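PDB 3A32: probable threonyl-tRNA synthetase 1 from Aeropyrum pernix, which probably charges tRNA(Thr) with threonine, activating the amino acid with ATP and then transferring it to the tRNA, and binds one zinc ion per subunit. Local coordinates for residues 53-56 / 57-61; 75-78 / 79-83; 114-117 / 118-122; 167-171 / 172-176; 207-211 / 212-216. All coordinates share one frame; numbering follows the deposited sequence.

Interaction 1 of 5, residues 53-56 / 57-61; sequences YALA and EVLAK
Ala56 and Glu57 sit mid-way along helix 48-65, which by its place before strand 69-70 and at the subunit interface probably corresponds to the motif 1 helix of class II aminoacyl-tRNA synthetases. The contact is one turn of that helix closing on the next. Glu57 N reaches back to Tyr53 O over 3.2 Å, and the same carbonyl oxygen takes a second donor, a water that also donates to Glu57 OE1. With CG anti to the backbone N (chi1 173°), the extended chain carries the Glu57 carboxylate out from the helix, where Lys61 NZ meets Glu57 OE2 at 3.0 Å from above the carboxylate plane. The other oxygen, OE1, forms a salt bridge with Lys61 of the second subunit, and the reciprocal pair forms as well. The two Glu57 OE2 atoms come close across the interface, and the lysines probably offset that repulsion. Ala56 contributes its carbonyl: Ala60 N donates to Ala56 O at 2.8 Å. The small side chain of Ala60 meets Tyr53 of the second subunit, while Ala56 rests on Phe139 of its own. Along another side of the helix, Leu55 and Leu59 pair up. Leu59 N bonds to Leu55 O at 2.9 Å, Leu59 CG sits 3.2 Å from that same Leu55 O, and the branches meet where Leu55 CD1 lies 4.4 Å from Leu59 CD1.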
loop_
_atom_site.group_PDB
_atom_site.type_symbol
_atom_site.label_atom_id
_atom_site.label_comp_id
_atom_site.label_asym_id
_atom_site.label_seq_id
_atom_site.Cartn_x
_atom_site.Cartn_y
_atom_site.Cartn_z
ATOM N N TYR A 53 -2.919 1.791 -5.063
ATOM C CA TYR A 53 -1.660 1.112 -4.786
ATOM C C TYR A 53 -0.468 1.902 -5.342
ATOM O O TYR A 53 0.548 1.966 -4.685
ATOM C CB TYR A 53 -1.652 -0.312 -5.314
ATOM C CG TYR A 53 -2.558 -1.243 -4.548
ATOM C CD1 TYR A 53 -3.896 -1.379 -4.911
ATOM C CD2 TYR A 53 -2.085 -1.966 -3.448
ATOM C CE1 TYR A 53 -4.767 -2.218 -4.197
ATOM C CE2 TYR A 53 -2.938 -2.859 -2.731
ATOM C CZ TYR A 53 -4.269 -2.982 -3.137
ATOM O OH TYR A 53 -5.129 -3.816 -2.499
ATOM N N ALA A 54 -0.618 2.491 -6.534
ATOM C CA ALA A 54 0.487 3.241 -7.175
ATOM C C ALA A 54 0.862 4.468 -6.331
ATOM O O ALA A 54 2.031 4.766 -6.114
ATOM C CB ALA A 54 0.107 3.654 -8.621
ATOM N N LEU A 55 -0.166 5.134 -5.826
ATOM C CA LEU A 55 -0.052 6.305 -5.001
ATOM C C LEU A 55 0.691 5.998 -3.677
ATOM O O LEU A 55 1.709 6.656 -3.350
ATOM C CB LEU A 55 -1.485 6.820 -4.786
ATOM C CG LEU A 55 -1.937 8.247 -5.068
ATOM C CD1 LEU A 55 -0.939 9.082 -5.926
ATOM C CD2 LEU A 55 -3.323 8.251 -5.631
ATOM N N ALA A 56 0.256 4.961 -2.968
ATOM C CA ALA A 56 0.909 4.579 -1.721
ATOM C C ALA A 56 2.392 4.321 -1.916
ATOM O O ALA A 56 3.220 4.734 -1.097
ATOM C CB ALA A 56 0.247 3.308 -1.111
ATOM N N GLU A 57 2.702 3.620 -3.016
ATOM C CA GLU A 57 4.024 3.114 -3.347
ATOM C C GLU A 57 4.962 4.237 -3.757
ATOM O O GLU A 57 6.096 4.301 -3.290
ATOM C CB GLU A 57 3.893 2.102 -4.505
ATOM C CG GLU A 57 5.220 1.672 -4.994
ATOM C CD GLU A 57 5.220 0.852 -6.310
ATOM O OE1 GLU A 57 4.198 0.201 -6.599
ATOM O OE2 GLU A 57 6.314 0.884 -6.998
ATOM N N VAL A 58 4.502 5.090 -4.679
ATOM C CA VAL A 58 5.237 6.299 -5.096
ATOM C C VAL A 58 5.464 7.274 -3.937
ATOM O O VAL A 58 6.570 7.727 -3.746
ATOM C CB VAL A 58 4.513 7.080 -6.273
ATOM C CG1 VAL A 58 5.213 8.429 -6.553
ATOM C CG2 VAL A 58 4.469 6.217 -7.557
ATOM N N LEU A 59 4.431 7.588 -3.169
ATOM C CA LEU A 59 4.577 8.526 -2.066
ATOM C C LEU A 59 5.430 7.957 -0.950
ATOM O O LEU A 59 6.242 8.690 -0.404
ATOM C CB LEU A 59 3.205 8.990 -1.515
ATOM C CG LEU A 59 2.354 9.681 -2.589
ATOM C CD1 LEU A 59 0.934 9.954 -2.090
ATOM C CD2 LEU A 59 3.090 10.967 -3.027
ATOM N N ALA A 60 5.254 6.668 -0.619
ATOM C CA ALA A 60 6.092 5.991 0.358
ATOM C C ALA A 60 7.574 6.013 -0.034
ATOM O O ALA A 60 8.419 6.438 0.751
ATOM C CB ALA A 60 5.607 4.525 0.616
ATOM N N LYS A 61 7.883 5.568 -1.245
ATOM C CA LYS A 61 9.262 5.575 -1.755
ATOM C C LYS A 61 9.863 6.962 -1.899
ATOM O O LYS A 61 11.056 7.139 -1.574
ATOM C CB LYS A 61 9.372 4.788 -3.080
ATOM C CG LYS A 61 9.032 3.287 -2.909
ATOM C CD LYS A 61 8.919 2.525 -4.226
ATOM C CE LYS A 61 8.682 1.062 -3.910
ATOM N NZ LYS A 61 8.534 0.205 -5.128
HETATM O O HOH W 1 2.242 -0.728 -5.348
#

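Interaction 2 of 5, residues 75-78 / 79-83; sequences IIAS and TELFK
The backbone turns out of strand 76-78 into helix 80-84 at Ser78, and the turn is closed by Leu81 N donating to Ser78 O at 3.0 Å. The Ser78 side chain adds a capping bond, an ST turn: its OG accepts from Glu80 N at 3.0 Å with an N-H...O angle of 156°. What makes this possible is the torsion (chi1 167°), which turns OG away from Ser78's own amide and beside its carbonyl carbon, facing the first turn of the helix. Glu80 CG also lies against the hydroxyl, 3.3 Å from Ser78 OG. With an alanine here, Glu80 N is likely to lose its side-chain acceptor, leaving the turn to the Leu81 N to Ser78 O bond. One residue earlier, Ala77 aims its methyl at the helix, where CB meets Leu81 CD2 at 3.7 Å and, at the same distance, CE2 of the Phe82 ring, which it approaches obliquely. On the outer side Lys83 NZ pairs with Glu80 OE2 at 3.1 Å, on the syn side, 29° out of the carboxylate plane. Around the turn, Thr79 OG1 is hydrogen-bonded to Glu104 and Glu80 packs on Thr35 of the second subunit. Phe82 packs against Met95 and Pro109, while strand 76-78 is an edge of the small antiparallel sheet beside strand 103-107, and Leu81 packs against Pro113 of helix 112-126.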
loop_
_atom_site.group_PDB
_atom_site.type_symbol
_atom_site.label_atom_id
_atom_site.label_comp_id
_atom_site.label_asym_id
_atom_site.label_seq_id
_atom_site.Cartn_x
_atom_site.Cartn_y
_atom_site.Cartn_z
ATOM N N ILE A 75 -5.450 1.093 12.666
ATOM C CA ILE A 75 -6.665 1.788 12.359
ATOM C C ILE A 75 -7.540 2.115 13.573
ATOM O O ILE A 75 -8.307 3.112 13.524
ATOM C CB ILE A 75 -7.388 1.061 11.204
ATOM C CG1 ILE A 75 -6.485 1.282 9.982
ATOM C CG2 ILE A 75 -8.874 1.557 11.049
ATOM C CD1 ILE A 75 -7.055 1.004 8.657
ATOM N N ILE A 76 -7.427 1.317 14.645
ATOM C CA ILE A 76 -8.184 1.563 15.862
ATOM C C ILE A 76 -7.233 1.825 17.020
ATOM O O ILE A 76 -6.032 1.588 16.907
ATOM C CB ILE A 76 -9.187 0.463 16.169
ATOM C CG1 ILE A 76 -8.483 -0.898 16.461
ATOM C CG2 ILE A 76 -10.229 0.392 15.032
ATOM C CD1 ILE A 76 -9.429 -2.034 17.161
ATOM N N ALA A 77 -7.748 2.390 18.096
ATOM C CA ALA A 77 -6.928 2.643 19.271
ATOM C C ALA A 77 -7.830 2.798 20.470
ATOM O O ALA A 77 -8.958 3.248 20.326
ATOM C CB ALA A 77 -6.080 3.921 19.108
ATOM N N SER A 78 -7.325 2.455 21.645
ATOM C CA SER A 78 -7.990 2.834 22.884
ATOM C C SER A 78 -8.100 4.325 22.852
ATOM O O SER A 78 -7.167 5.005 22.389
ATOM C CB SER A 78 -7.131 2.424 24.097
ATOM O OG SER A 78 -7.568 3.021 25.325
ATOM N N THR A 79 -9.199 4.861 23.399
ATOM C CA THR A 79 -9.286 6.306 23.541
ATOM C C THR A 79 -8.300 6.904 24.534
ATOM O O THR A 79 -8.138 8.143 24.573
ATOM C CB THR A 79 -10.697 6.783 23.860
ATOM O OG1 THR A 79 -11.273 5.969 24.903
ATOM C CG2 THR A 79 -11.562 6.754 22.592
ATOM N N GLU A 80 -7.625 6.068 25.328
ATOM C CA GLU A 80 -6.503 6.582 26.136
ATOM C C GLU A 80 -5.487 7.291 25.238
ATOM O O GLU A 80 -4.860 8.288 25.606
ATOM C CB GLU A 80 -5.792 5.484 26.909
ATOM C CG GLU A 80 -6.655 4.768 27.927
ATOM C CD GLU A 80 -7.278 5.717 28.943
ATOM O OE1 GLU A 80 -6.490 6.515 29.487
ATOM O OE2 GLU A 80 -8.533 5.667 29.165
ATOM N N LEU A 81 -5.336 6.789 24.029
ATOM C CA LEU A 81 -4.353 7.370 23.148
ATOM C C LEU A 81 -4.716 8.831 22.843
ATOM O O LEU A 81 -3.832 9.699 22.813
ATOM C CB LEU A 81 -4.197 6.529 21.870
ATOM C CG LEU A 81 -3.180 7.038 20.861
ATOM C CD1 LEU A 81 -1.778 7.128 21.460
ATOM C CD2 LEU A 81 -3.211 6.131 19.632
ATOM N N PHE A 82 -6.012 9.072 22.643
ATOM C CA PHE A 82 -6.530 10.378 22.254
ATOM C C PHE A 82 -6.865 11.244 23.475
ATOM O O PHE A 82 -6.915 12.463 23.347
ATOM C CB PHE A 82 -7.704 10.245 21.263
ATOM C CG PHE A 82 -7.371 9.374 20.065
ATOM C CD1 PHE A 82 -6.430 9.800 19.107
ATOM C CD2 PHE A 82 -7.949 8.119 19.916
ATOM C CE1 PHE A 82 -6.082 8.949 18.009
ATOM C CE2 PHE A 82 -7.626 7.305 18.805
ATOM C CZ PHE A 82 -6.673 7.723 17.870
ATOM N N LYS A 83 -7.047 10.630 24.641
ATOM C CA LYS A 83 -7.089 11.364 25.915
ATOM C C LYS A 83 -5.747 12.049 26.211
ATOM O O LYS A 83 -5.739 13.217 26.601
ATOM C CB LYS A 83 -7.448 10.440 27.090
ATOM C CG LYS A 83 -8.935 10.012 27.095
ATOM C CD LYS A 83 -9.258 9.048 28.233
ATOM C CE LYS A 83 -10.728 8.611 28.243
ATOM N NZ LYS A 83 -10.968 7.647 29.398
#

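Interaction 3 of 5, residues 114-117 / 118-122; sequences YHIL and LFLNE
Helix 112-126 of the class II catalytic domain starts at the zinc ligand Cys112, and its next two turns are held together where residues 114-117 meet 118-122. Four backbone bonds tie the turns in regular alpha-helical fashion. Leu118 N donates to Tyr114 O at 3.1 Å, and Asn121 N donates to Leu117 O at 2.7 Å. Phe119 N donates to His115 O at 3.1 Å with an N-H...O angle of 170°. The side chain of His115 leaves the helix for the metal site: ND1 is hydrogen-bonded to ND1 of His166, itself a zinc ligand, and NE2 to Glu138 OE1. Held at both nitrogens, the ring is a second-shell group that probably fixes the turn of His166. On another side of the helix, Leu118 CG lies 3.6 Å from Tyr114 O. For Phe119, a chi1 of 173° puts the ring beside the residue's own carbonyl carbon, swung away from residues 114-117, and it meets Phe134 edge-to-face; Ile116 O stays at the edge of that ring, near its plane. Ile116 and Leu120 make the apolar side-chain contact, lying side by side on a face shared with Leu293. Leu120 N donates to Ile116 O at 2.8 Å, Leu120 CG sits 3.4 Å from this oxygen, and the side chains touch where Ile116 CG2 comes within 4.0 Å of Leu120 CD1.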
loop_
_atom_site.group_PDB
_atom_site.type_symbol
_atom_site.label_atom_id
_atom_site.label_comp_id
_atom_site.label_asym_id
_atom_site.label_seq_id
_atom_site.Cartn_x
_atom_site.Cartn_y
_atom_site.Cartn_z
ATOM N N TYR A 114 -0.011 7.988 17.230
ATOM C CA TYR A 114 0.695 6.738 16.879
ATOM C C TYR A 114 2.134 7.028 16.452
ATOM O O TYR A 114 3.047 6.386 16.937
ATOM C CB TYR A 114 -0.081 5.888 15.859
ATOM C CG TYR A 114 -1.097 4.883 16.481
ATOM C CD1 TYR A 114 -2.412 4.801 16.023
ATOM C CD2 TYR A 114 -0.716 3.990 17.471
ATOM C CE1 TYR A 114 -3.326 3.893 16.550
ATOM C CE2 TYR A 114 -1.624 3.050 17.988
ATOM C CZ TYR A 114 -2.912 3.014 17.536
ATOM O OH TYR A 114 -3.804 2.101 18.073
ATOM N N HIS A 115 2.341 8.036 15.599
ATOM C CA HIS A 115 3.704 8.413 15.119
ATOM C C HIS A 115 4.591 8.851 16.263
ATOM O O HIS A 115 5.769 8.567 16.230
ATOM C CB HIS A 115 3.635 9.519 14.053
ATOM C CG HIS A 115 3.045 9.046 12.755
ATOM N ND1 HIS A 115 3.053 9.801 11.601
ATOM C CD2 HIS A 115 2.459 7.866 12.428
ATOM C CE1 HIS A 115 2.509 9.104 10.623
ATOM N NE2 HIS A 115 2.141 7.931 11.097
ATOM N N ILE A 116 4.005 9.534 17.268
ATOM C CA ILE A 116 4.729 9.899 18.503
ATOM C C ILE A 116 5.071 8.707 19.386
ATOM O O ILE A 116 6.152 8.666 19.929
ATOM C CB ILE A 116 4.004 10.961 19.342
ATOM C CG1 ILE A 116 3.899 12.248 18.547
ATOM C CG2 ILE A 116 4.754 11.214 20.703
ATOM C CD1 ILE A 116 2.755 13.069 19.058
ATOM N N LEU A 117 4.165 7.745 19.530
ATOM C CA LEU A 117 4.506 6.520 20.230
ATOM C C LEU A 117 5.704 5.801 19.569
ATOM O O LEU A 117 6.570 5.227 20.264
ATOM C CB LEU A 117 3.281 5.582 20.355
ATOM C CG LEU A 117 2.105 5.926 21.313
ATOM C CD1 LEU A 117 1.041 4.825 21.258
ATOM C CD2 LEU A 117 2.534 6.138 22.810
ATOM N N LEU A 118 5.752 5.805 18.237
ATOM C CA LEU A 118 6.854 5.171 17.499
ATOM C C LEU A 118 8.164 5.899 17.737
ATOM O O LEU A 118 9.183 5.284 17.861
ATOM C CB LEU A 118 6.583 5.127 15.965
ATOM C CG LEU A 118 5.443 4.190 15.482
ATOM C CD1 LEU A 118 5.310 4.117 13.963
ATOM C CD2 LEU A 118 5.622 2.798 16.060
ATOM N N PHE A 119 8.142 7.216 17.712
ATOM C CA PHE A 119 9.268 7.997 18.224
ATOM C C PHE A 119 9.656 7.575 19.669
ATOM O O PHE A 119 10.804 7.266 19.942
ATOM C CB PHE A 119 8.955 9.487 18.196
ATOM C CG PHE A 119 10.019 10.350 18.870
ATOM C CD1 PHE A 119 11.244 10.583 18.244
ATOM C CD2 PHE A 119 9.772 10.954 20.113
ATOM C CE1 PHE A 119 12.242 11.402 18.854
ATOM C CE2 PHE A 119 10.759 11.766 20.743
ATOM C CZ PHE A 119 12.003 11.986 20.096
ATOM N N LEU A 120 8.678 7.541 20.570
ATOM C CA LEU A 120 8.945 7.190 21.956
ATOM C C LEU A 120 9.530 5.813 22.093
ATOM O O LEU A 120 10.423 5.622 22.907
ATOM C CB LEU A 120 7.712 7.368 22.851
ATOM C CG LEU A 120 7.327 8.834 23.087
ATOM C CD1 LEU A 120 5.996 8.953 23.810
ATOM C CD2 LEU A 120 8.481 9.674 23.810
ATOM N N ASN A 121 9.044 4.852 21.318
ATOM C CA ASN A 121 9.602 3.489 21.405
ATOM C C ASN A 121 11.090 3.439 20.979
ATOM O O ASN A 121 11.865 2.743 21.600
ATOM C CB ASN A 121 8.763 2.472 20.604
ATOM C CG ASN A 121 9.377 1.089 20.611
ATOM O OD1 ASN A 121 9.492 0.443 21.668
ATOM N ND2 ASN A 121 9.778 0.616 19.430
ATOM N N GLU A 122 11.455 4.191 19.930
ATOM C CA GLU A 122 12.812 4.201 19.406
ATOM C C GLU A 122 13.758 4.906 20.360
ATOM O O GLU A 122 14.925 4.526 20.473
ATOM C CB GLU A 122 12.895 4.829 17.996
ATOM C CG GLU A 122 11.979 4.156 16.982
ATOM C CD GLU A 122 12.416 2.733 16.525
ATOM O OE1 GLU A 122 13.455 2.218 16.945
ATOM O OE2 GLU A 122 11.688 2.110 15.742
#

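Interaction 4 of 5, residues 167-171 / 172-176; sequences IIVPG and GRVID
Arg173 N donates to Pro170 O at 3.1 Å, nearly straight at 166° but from above the carbonyl plane, closing the tight turn that carries strand 159-170 into helix 174-191. The next carbonyl, Gly171 O, receives a water at 3.0 Å, and this water accepts from Ile175 N at 3.1 Å. The water thus bridges Ile175 N to the carbonyl four residues back, which is too distant to accept directly. Beneath the backbone lie two valines whose side chains cross at about a right angle. Val169 CG1 meets Val174 CG2 at 3.9 Å. The other methyl, CG2, turned anti to the Val169 backbone N, slips under the start of the helix, 3.6 Å from Val174 CA and 3.9 Å from Arg173 CB. Replacing Val169 with a serine would probably cost the apolar grip on Val174 and open a gap under the first helical turn. Val174 CG1 rests 3.4 Å from Gly171 O, and beyond it the residue packs on Tyr307 and Ala231. Arg173, at the N-cap position, bends alongside the first helical turn and makes a long salt bridge with Asp176. Val169 is anchored in the main sheet by backbone bonds with Tyr307. The backbone bond and the water hold the turn, the valine pair packs the helix start on the strand, and together they probably fix how the helix leaves the sheet.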
loop_
_atom_site.group_PDB
_atom_site.type_symbol
_atom_site.label_atom_id
_atom_site.label_comp_id
_atom_site.label_asym_id
_atom_site.label_seq_id
_atom_site.Cartn_x
_atom_site.Cartn_y
_atom_site.Cartn_z
ATOM N N ILE A 167 7.437 15.505 12.062
ATOM C CA ILE A 167 8.834 15.842 12.131
ATOM C C ILE A 167 9.150 16.425 13.496
ATOM O O ILE A 167 8.502 17.372 13.957
ATOM C CB ILE A 167 9.213 16.857 11.028
ATOM C CG1 ILE A 167 8.725 16.367 9.680
ATOM C CG2 ILE A 167 10.765 17.153 11.002
ATOM C CD1 ILE A 167 9.400 17.120 8.529
ATOM N N ILE A 168 10.148 15.853 14.147
ATOM C CA ILE A 168 10.683 16.403 15.399
ATOM C C ILE A 168 12.075 16.954 15.083
ATOM O O ILE A 168 13.002 16.188 14.806
ATOM C CB ILE A 168 10.720 15.303 16.485
ATOM C CG1 ILE A 168 9.294 14.796 16.691
ATOM C CG2 ILE A 168 11.397 15.808 17.778
ATOM C CD1 ILE A 168 9.112 13.660 17.666
ATOM N N VAL A 169 12.195 18.281 15.070
ATOM C CA VAL A 169 13.393 18.932 14.514
ATOM C C VAL A 169 14.003 19.948 15.505
ATOM O O VAL A 169 13.266 20.802 16.007
ATOM C CB VAL A 169 13.108 19.657 13.156
ATOM C CG1 VAL A 169 11.881 20.473 13.204
ATOM C CG2 VAL A 169 14.251 20.498 12.793
ATOM N N PRO A 170 15.328 19.835 15.816
ATOM C CA PRO A 170 15.948 20.813 16.732
ATOM C C PRO A 170 15.929 22.186 16.126
ATOM O O PRO A 170 15.878 22.312 14.898
ATOM C CB PRO A 170 17.405 20.337 16.809
ATOM C CG PRO A 170 17.342 18.881 16.502
ATOM C CD PRO A 170 16.312 18.821 15.386
ATOM N N GLY A 171 16.011 23.206 16.971
ATOM C CA GLY A 171 16.111 24.595 16.536
ATOM C C GLY A 171 17.100 24.895 15.421
ATOM O O GLY A 171 16.803 25.695 14.525
ATOM N N GLY A 172 18.271 24.265 15.446
ATOM C CA GLY A 172 19.301 24.504 14.407
ATOM C C GLY A 172 18.978 24.116 12.962
ATOM O O GLY A 172 19.656 24.560 12.007
ATOM N N ARG A 173 17.948 23.282 12.798
ATOM C CA ARG A 173 17.651 22.683 11.507
ATOM C C ARG A 173 16.204 23.029 11.034
ATOM O O ARG A 173 15.797 22.653 9.946
ATOM C CB ARG A 173 17.874 21.159 11.634
ATOM C CG ARG A 173 19.397 20.667 11.664
ATOM C CD ARG A 173 20.098 20.704 10.248
ATOM N NE ARG A 173 19.138 20.595 9.122
ATOM C CZ ARG A 173 18.822 19.469 8.448
ATOM N NH1 ARG A 173 19.422 18.307 8.744
ATOM N NH2 ARG A 173 17.906 19.500 7.455
ATOM N N VAL A 174 15.441 23.769 11.847
ATOM C CA VAL A 174 13.993 23.878 11.634
ATOM C C VAL A 174 13.657 24.645 10.340
ATOM O O VAL A 174 12.757 24.222 9.577
ATOM C CB VAL A 174 13.189 24.393 12.901
ATOM C CG1 VAL A 174 13.588 25.838 13.297
ATOM C CG2 VAL A 174 11.649 24.300 12.676
ATOM N N ILE A 175 14.387 25.727 10.070
ATOM C CA ILE A 175 14.171 26.505 8.843
ATOM C C ILE A 175 14.372 25.624 7.582
ATOM O O ILE A 175 13.549 25.648 6.633
ATOM C CB ILE A 175 15.059 27.810 8.804
ATOM C CG1 ILE A 175 14.642 28.814 9.908
ATOM C CG2 ILE A 175 15.066 28.435 7.403
ATOM C CD1 ILE A 175 15.656 29.984 10.166
ATOM N N ASP A 176 15.434 24.825 7.591
ATOM C CA ASP A 176 15.743 23.925 6.476
ATOM C C ASP A 176 14.648 22.856 6.271
ATOM O O ASP A 176 14.331 22.485 5.132
ATOM C CB ASP A 176 17.064 23.194 6.749
ATOM C CG ASP A 176 18.349 24.059 6.468
ATOM O OD1 ASP A 176 18.309 25.151 5.890
ATOM O OD2 ASP A 176 19.436 23.617 6.870
HETATM O O HOH W 2 16.933 26.614 11.692
#

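Interaction 5 of 5, residues 207-211 / 212-216; sequences SMSDK and SLIGK
Asp210 OD1 accepts twice from Ser212: the backbone N donates at 3.1 Å, on the anti side and 30° out of the carboxylate plane, while the hydroxyl OG gives a weak bond at 3.2 Å. Behind the carboxylate, Asp210 O accepts from Leu213 N at 3.0 Å. A chi1 near -176° turns the carboxylate away from the residue's own amide, and the Asp210 side chain folds over the turn it starts and lies obliquely against Leu213, CB to Leu213 CD1 3.9 Å. One step on, Ile214 N makes a weak bond to Lys211 O at 3.4 Å. The Lys211 and Ile214 side chains run side by side, and Ile214 CD1 lies 4.0 Å from Lys211 NZ. The polar partner of Lys211 NZ is Glu229 of helix 222-243, a salt bridge, and the other carboxylate oxygen of Glu229 accepts from Ser209 OG. Glu229 therefore ties two residues of the loop to the helix, while Phe218 packs on Asp210 and Leu213. A type II turn follows from Leu213 to Lys216, with Gly215 at positive phi, where a side chain would collide with the preceding carbonyl. This is an Asx turn at Asp210 leading into a short 3-10 segment, at the surface of the catalytic domain.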
loop_
_atom_site.group_PDB
_atom_site.type_symbol
_atom_site.label_atom_id
_atom_site.label_comp_id
_atom_site.label_asym_id
_atom_site.label_seq_id
_atom_site.Cartn_x
_atom_site.Cartn_y
_atom_site.Cartn_z
ATOM N N SER A 207 -0.162 31.448 8.703
ATOM C CA SER A 207 -1.129 31.850 9.728
ATOM C C SER A 207 -0.478 31.896 11.131
ATOM O O SER A 207 0.014 30.894 11.644
ATOM C CB SER A 207 -2.361 30.959 9.676
ATOM O OG SER A 207 -2.943 30.978 8.377
ATOM N N MET A 208 -0.463 33.076 11.729
ATOM C CA MET A 208 0.368 33.352 12.903
ATOM C C MET A 208 -0.491 33.665 14.123
ATOM O O MET A 208 -1.691 33.793 13.994
ATOM C CB MET A 208 1.297 34.540 12.613
ATOM C CG MET A 208 1.995 34.503 11.289
ATOM S SD MET A 208 3.097 33.062 11.146
ATOM C CE MET A 208 4.561 33.831 10.437
ATOM N N SER A 209 0.139 33.774 15.304
ATOM C CA SER A 209 -0.531 34.244 16.516
ATOM C C SER A 209 -0.903 35.700 16.414
ATOM O O SER A 209 -0.420 36.430 15.549
ATOM C CB SER A 209 0.352 34.119 17.759
ATOM O OG SER A 209 1.492 34.941 17.628
ATOM N N ASP A 210 -1.802 36.082 17.312
ATOM C CA ASP A 210 -1.908 37.455 17.790
ATOM C C ASP A 210 -1.061 37.442 19.058
ATOM O O ASP A 210 -1.363 36.725 20.003
ATOM C CB ASP A 210 -3.367 37.778 18.109
ATOM C CG ASP A 210 -3.597 39.255 18.532
ATOM O OD1 ASP A 210 -2.714 39.941 19.156
ATOM O OD2 ASP A 210 -4.724 39.697 18.237
ATOM N N LYS A 211 0.028 38.199 19.058
ATOM C CA LYS A 211 0.943 38.223 20.203
ATOM C C LYS A 211 0.269 38.586 21.548
ATOM O O LYS A 211 0.714 38.080 22.602
ATOM C CB LYS A 211 2.127 39.186 19.952
ATOM C CG LYS A 211 3.153 38.596 18.984
ATOM C CD LYS A 211 4.608 38.694 19.505
ATOM C CE LYS A 211 5.537 37.723 18.709
ATOM N NZ LYS A 211 4.902 36.336 18.518
ATOM N N SER A 212 -0.780 39.431 21.507
ATOM C CA SER A 212 -1.493 39.840 22.733
ATOM C C SER A 212 -2.273 38.686 23.368
ATOM O O SER A 212 -2.823 38.836 24.470
ATOM C CB SER A 212 -2.512 40.956 22.446
ATOM O OG SER A 212 -1.998 41.970 21.566
ATOM N N LEU A 213 -2.391 37.564 22.657
ATOM C CA LEU A 213 -3.263 36.480 23.082
ATOM C C LEU A 213 -2.469 35.206 23.429
ATOM O O LEU A 213 -3.036 34.133 23.646
ATOM C CB LEU A 213 -4.306 36.200 21.974
ATOM C CG LEU A 213 -5.236 37.374 21.567
ATOM C CD1 LEU A 213 -6.285 36.929 20.523
ATOM C CD2 LEU A 213 -5.901 37.975 22.791
ATOM N N ILE A 214 -1.147 35.321 23.459
ATOM C CA ILE A 214 -0.328 34.163 23.824
ATOM C C ILE A 214 -0.532 33.867 25.318
ATOM O O ILE A 214 -0.598 34.782 26.143
ATOM C CB ILE A 214 1.153 34.362 23.422
ATOM C CG1 ILE A 214 1.258 34.407 21.878
ATOM C CG2 ILE A 214 2.035 33.252 24.035
ATOM C CD1 ILE A 214 2.658 34.655 21.393
ATOM N N GLY A 215 -0.691 32.594 25.642
ATOM C CA GLY A 215 -0.989 32.186 26.992
ATOM C C GLY A 215 -2.470 31.976 27.175
ATOM O O GLY A 215 -2.872 31.295 28.108
ATOM N N LYS A 216 -3.280 32.539 26.277
ATOM C CA LYS A 216 -4.737 32.395 26.324
ATOM C C LYS A 216 -5.315 31.721 25.039
ATOM O O LYS A 216 -5.359 30.473 24.968
ATOM C CB LYS A 216 -5.391 33.737 26.635
ATOM C CG LYS A 216 -6.752 33.593 27.289
ATOM C CD LYS A 216 -7.123 34.899 27.984
ATOM C CE LYS A 216 -8.379 35.529 27.407
ATOM N NZ LYS A 216 -8.255 36.186 26.028
#

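In the fold
Interactions 1, 2 and 3 are buried and also touch the second subunit, whereas interaction 4 is partly buried and interaction 5 lies at the surface, its centre about 33 Å from that of the chain. Interactions 1 and 3 each join successive turns within a single helix; 2 and 4 both lead a strand into a helix, one by a serine cap, the other by a backbone bond, a water and a pair of valines. Interactions 2 and 3 touch, through the hydrogen bond of Tyr114 OH to Ile76 O and through Leu81 on Leu117. Phe119 packs on Ile168, linking 3 with 4. Charge marks the dimer interface at interaction 1, while 3 borders the zinc site.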